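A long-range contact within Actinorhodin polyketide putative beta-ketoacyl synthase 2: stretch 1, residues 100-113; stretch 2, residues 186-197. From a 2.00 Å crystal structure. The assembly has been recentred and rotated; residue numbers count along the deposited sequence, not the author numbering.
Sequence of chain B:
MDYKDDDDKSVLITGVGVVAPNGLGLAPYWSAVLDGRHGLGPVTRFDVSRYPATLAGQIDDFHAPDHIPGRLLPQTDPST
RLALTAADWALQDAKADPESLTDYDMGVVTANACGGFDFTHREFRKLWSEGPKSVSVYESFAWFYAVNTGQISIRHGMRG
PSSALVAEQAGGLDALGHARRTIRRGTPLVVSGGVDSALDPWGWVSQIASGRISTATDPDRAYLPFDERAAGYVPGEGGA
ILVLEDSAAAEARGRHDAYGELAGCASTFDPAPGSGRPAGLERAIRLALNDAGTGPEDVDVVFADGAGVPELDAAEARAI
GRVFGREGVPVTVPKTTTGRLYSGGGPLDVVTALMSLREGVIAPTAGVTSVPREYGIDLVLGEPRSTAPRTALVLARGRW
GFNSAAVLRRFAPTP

Stretch 1, residues 100-113: SLTDYDMGVVTANA
Stretch 2, residues 186-197: GTPLVVSGGVDS

Neighbouring parallel strands bond through alternate residues, and this pair, some eighty residues apart in sequence, is a clear example. A 3-10 segment, 103-105, leads into strand 106-111, which runs beside strand 189-196 with their N-to-C directions 16° apart. The register pairs Met 106 with Leu 189, Gly 107 with Val 190, and onward to Thr 110 with Gly 193, at CA-CA spacings of 4.5-5.0 Å. Both strands are extended, phi/psi being -125/119 at Met 106 and -129/141 at Leu 189; Gly 193 departs at 155/-155, a conformation that calls for glycine.

The backbone ladder begins where Leu 189 N donates to Asp 105 O (3.2 Å). Beside it, Thr 187 CG2 (chi1 m) and Pro 188 CD, the proline's CB pointing toward the first stretch, pack 3.4 and 3.5 Å from Asp 105 O. Gly 107 then uses both its polar groups: its N donates to Leu 189 O and its O accepts from Val 191 N, each at 2.9 Å. Val 109 N reaches Val 191 O at 2.8 Å, Gly 193 N reaches Val 109 O at 3.3 Å, and Ala 111 N closes on Gly 193 O at 3.0 Å. Between these rungs lie CA-H...O contacts, such as Val 108 CA to Val 191 O at 3.3 Å.

Side-chain polarity supplements the ladder. Ser 192, chi1 t, turns OG to donate to Val 109 O at 2.8 Å, so that carbonyl accepts twice. Beyond the first strand, Ala 113 N donates to Asp 196 OD1, an atom less surely placed, at 3.2 Å, and weakly to Asp 196 OD2, also at 3.2 Å; Asp 196 has an off-well chi1 of -96°.

Apolar pairs form on both faces. On one, Leu 189 (t, t) sets CD1 3.9 Å from CD1 of Leu 101 (m, t), while Val 108 CG2 lies 4.2 Å from Val 191 CB, both with chi1 t. On the other, Val 109 CG2 meets Val 190 CG1 at 3.9 Å, again with both chi1 t. Branched aliphatic residues suit the buried strand positions of Leu 189 and these four valines. The contact buries 719 Å² between the stretches, both sides summed.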

# COMPACT_ATOMS: atom_id res chain seq x y z
N SER B 100 -16.79 -16.03 -16.00
CA SER B 100 -17.38 -17.31 -15.65
C SER B 100 -17.23 -17.63 -14.16
O SER B 100 -17.61 -18.71 -13.71
CB SER B 100 -16.75 -18.41 -16.50
OG SER B 100 -17.36 -19.66 -16.25
N LEU B 101 -16.68 -16.69 -13.39
CA LEU B 101 -16.50 -16.90 -11.96
C LEU B 101 -17.26 -15.85 -11.15
O LEU B 101 -17.53 -14.75 -11.63
CB LEU B 101 -15.01 -16.84 -11.61
CG LEU B 101 -14.12 -17.91 -12.24
CD1 LEU B 101 -12.66 -17.57 -12.02
CD2 LEU B 101 -14.46 -19.27 -11.65
N THR B 102 -17.62 -16.22 -9.92
CA THR B 102 -18.35 -15.31 -9.04
C THR B 102 -17.50 -14.08 -8.76
O THR B 102 -16.38 -14.20 -8.26
CB THR B 102 -18.68 -15.99 -7.70
OG1 THR B 102 -19.47 -17.16 -7.93
CG2 THR B 102 -19.43 -15.03 -6.79
N ASP B 103 -18.04 -12.91 -9.07
CA ASP B 103 -17.32 -11.66 -8.87
C ASP B 103 -16.66 -11.51 -7.49
O ASP B 103 -15.48 -11.15 -7.41
CB ASP B 103 -18.25 -10.46 -9.16
CG ASP B 103 -19.43 -10.36 -8.20
OD1 ASP B 103 -19.94 -11.41 -7.73
OD2 ASP B 103 -19.87 -9.23 -7.92
N TYR B 104 -17.38 -11.80 -6.42
CA TYR B 104 -16.81 -11.69 -5.09
C TYR B 104 -15.73 -12.73 -4.79
O TYR B 104 -14.97 -12.56 -3.84
CB TYR B 104 -17.90 -11.78 -4.02
CG TYR B 104 -18.89 -10.63 -4.03
CD1 TYR B 104 -18.47 -9.31 -3.89
CD2 TYR B 104 -20.26 -10.88 -4.15
CE1 TYR B 104 -19.39 -8.26 -3.89
CE2 TYR B 104 -21.18 -9.84 -4.14
CZ TYR B 104 -20.75 -8.54 -4.01
OH TYR B 104 -21.67 -7.51 -4.00
N ASP B 105 -15.65 -13.80 -5.58
CA ASP B 105 -14.63 -14.81 -5.34
C ASP B 105 -13.29 -14.50 -6.01
O ASP B 105 -12.40 -15.35 -6.05
CB ASP B 105 -15.11 -16.20 -5.81
CG ASP B 105 -16.16 -16.81 -4.88
OD1 ASP B 105 -16.17 -16.47 -3.67
OD2 ASP B 105 -16.95 -17.64 -5.36
N MET B 106 -13.14 -13.29 -6.53
CA MET B 106 -11.90 -12.88 -7.18
C MET B 106 -11.34 -11.62 -6.56
O MET B 106 -11.98 -10.56 -6.57
CB MET B 106 -12.13 -12.68 -8.68
CG MET B 106 -12.56 -13.95 -9.38
SD MET B 106 -12.82 -13.67 -11.14
CE MET B 106 -14.44 -12.85 -11.13
N GLY B 107 -10.13 -11.73 -6.02
CA GLY B 107 -9.49 -10.58 -5.40
C GLY B 107 -8.25 -10.11 -6.15
O GLY B 107 -7.76 -10.79 -7.04
N VAL B 108 -7.75 -8.94 -5.77
CA VAL B 108 -6.56 -8.40 -6.41
C VAL B 108 -5.64 -7.74 -5.39
O VAL B 108 -6.03 -6.79 -4.71
CB VAL B 108 -6.93 -7.36 -7.52
CG1 VAL B 108 -5.67 -6.78 -8.14
CG2 VAL B 108 -7.76 -8.04 -8.61
N VAL B 109 -4.43 -8.27 -5.27
CA VAL B 109 -3.44 -7.74 -4.33
C VAL B 109 -2.13 -7.45 -5.05
O VAL B 109 -1.45 -8.36 -5.51
CB VAL B 109 -3.15 -8.73 -3.20
CG1 VAL B 109 -2.23 -8.07 -2.18
CG2 VAL B 109 -4.45 -9.17 -2.54
N THR B 110 -1.78 -6.17 -5.15
CA THR B 110 -0.55 -5.76 -5.82
C THR B 110 0.34 -4.92 -4.94
O THR B 110 -0.11 -4.39 -3.93
CB THR B 110 -0.82 -4.88 -7.05
OG1 THR B 110 -1.49 -3.69 -6.63
CG2 THR B 110 -1.65 -5.63 -8.09
N ALA B 111 1.60 -4.80 -5.32
CA ALA B 111 2.52 -3.94 -4.60
C ALA B 111 2.87 -2.85 -5.62
O ALA B 111 2.88 -3.10 -6.82
CB ALA B 111 3.76 -4.70 -4.17
N ASN B 112 3.13 -1.63 -5.15
CA ASN B 112 3.49 -0.54 -6.06
C ASN B 112 4.52 0.33 -5.33
O ASN B 112 4.28 0.76 -4.21
CB ASN B 112 2.26 0.29 -6.41
CG ASN B 112 2.40 0.99 -7.74
OD1 ASN B 112 3.47 1.50 -8.08
ND2 ASN B 112 1.30 1.04 -8.50
N ALA B 113 5.65 0.59 -5.96
CA ALA B 113 6.67 1.39 -5.30
C ALA B 113 6.72 2.87 -5.71
O ALA B 113 6.81 3.76 -4.86
CB ALA B 113 8.03 0.75 -5.53
N GLY B 186 -10.97 -17.32 2.63
CA GLY B 186 -12.21 -17.54 1.91
C GLY B 186 -12.39 -17.03 0.49
O GLY B 186 -13.49 -17.16 -0.05
N THR B 187 -11.36 -16.45 -0.13
CA THR B 187 -11.48 -15.99 -1.52
C THR B 187 -10.69 -16.98 -2.37
O THR B 187 -9.48 -17.04 -2.30
CB THR B 187 -10.89 -14.59 -1.72
OG1 THR B 187 -11.52 -13.66 -0.84
CG2 THR B 187 -11.12 -14.15 -3.17
N PRO B 188 -11.38 -17.77 -3.22
CA PRO B 188 -10.78 -18.78 -4.10
C PRO B 188 -9.68 -18.37 -5.06
O PRO B 188 -8.71 -19.10 -5.26
CB PRO B 188 -11.97 -19.34 -4.88
CG PRO B 188 -13.11 -19.10 -3.97
CD PRO B 188 -12.83 -17.71 -3.45
N LEU B 189 -9.83 -17.21 -5.68
CA LEU B 189 -8.83 -16.76 -6.63
C LEU B 189 -8.39 -15.35 -6.30
O LEU B 189 -9.20 -14.50 -5.92
CB LEU B 189 -9.39 -16.84 -8.05
CG LEU B 189 -8.48 -16.52 -9.24
CD1 LEU B 189 -9.04 -17.11 -10.51
CD2 LEU B 189 -8.32 -15.00 -9.38
N VAL B 190 -7.09 -15.11 -6.46
CA VAL B 190 -6.52 -13.81 -6.19
C VAL B 190 -5.41 -13.52 -7.20
O VAL B 190 -4.51 -14.34 -7.41
CB VAL B 190 -5.93 -13.74 -4.75
CG1 VAL B 190 -5.17 -12.43 -4.58
CG2 VAL B 190 -7.07 -13.82 -3.73
N VAL B 191 -5.51 -12.37 -7.84
CA VAL B 191 -4.52 -11.94 -8.82
C VAL B 191 -3.52 -11.11 -8.03
O VAL B 191 -3.90 -10.17 -7.32
CB VAL B 191 -5.16 -11.10 -9.94
CG1 VAL B 191 -4.08 -10.50 -10.83
CG2 VAL B 191 -6.09 -11.97 -10.76
N SER B 192 -2.25 -11.44 -8.14
CA SER B 192 -1.26 -10.76 -7.33
C SER B 192 0.05 -10.54 -8.05
O SER B 192 0.42 -11.30 -8.95
CB SER B 192 -1.00 -11.59 -6.06
OG SER B 192 -0.26 -10.87 -5.10
N GLY B 193 0.76 -9.50 -7.65
CA GLY B 193 2.02 -9.22 -8.27
C GLY B 193 2.35 -7.76 -8.14
O GLY B 193 1.87 -7.06 -7.24
N GLY B 194 3.17 -7.29 -9.06
CA GLY B 194 3.58 -5.91 -9.06
C GLY B 194 4.37 -5.62 -10.32
O GLY B 194 4.93 -6.52 -10.96
N VAL B 195 4.40 -4.34 -10.65
CA VAL B 195 5.10 -3.83 -11.80
C VAL B 195 5.45 -2.39 -11.47
O VAL B 195 4.64 -1.67 -10.91
CB VAL B 195 4.18 -3.82 -13.06
CG1 VAL B 195 4.85 -3.05 -14.18
CG2 VAL B 195 3.90 -5.25 -13.52
N ASP B 196 6.68 -1.98 -11.77
CA ASP B 196 7.09 -0.60 -11.54
C ASP B 196 7.78 -0.12 -12.79
O ASP B 196 8.21 -0.93 -13.61
CB ASP B 196 8.06 -0.47 -10.35
CG ASP B 196 7.37 -0.11 -9.05
OD1 ASP B 196 7.22 -1.01 -8.19
OD2 ASP B 196 6.98 1.08 -8.86
N SER B 197 7.89 1.19 -12.91
CA SER B 197 8.57 1.85 -14.02
C SER B 197 8.76 3.30 -13.61
O SER B 197 7.80 3.98 -13.24
CB SER B 197 7.74 1.81 -15.30
OG SER B 197 8.44 2.45 -16.35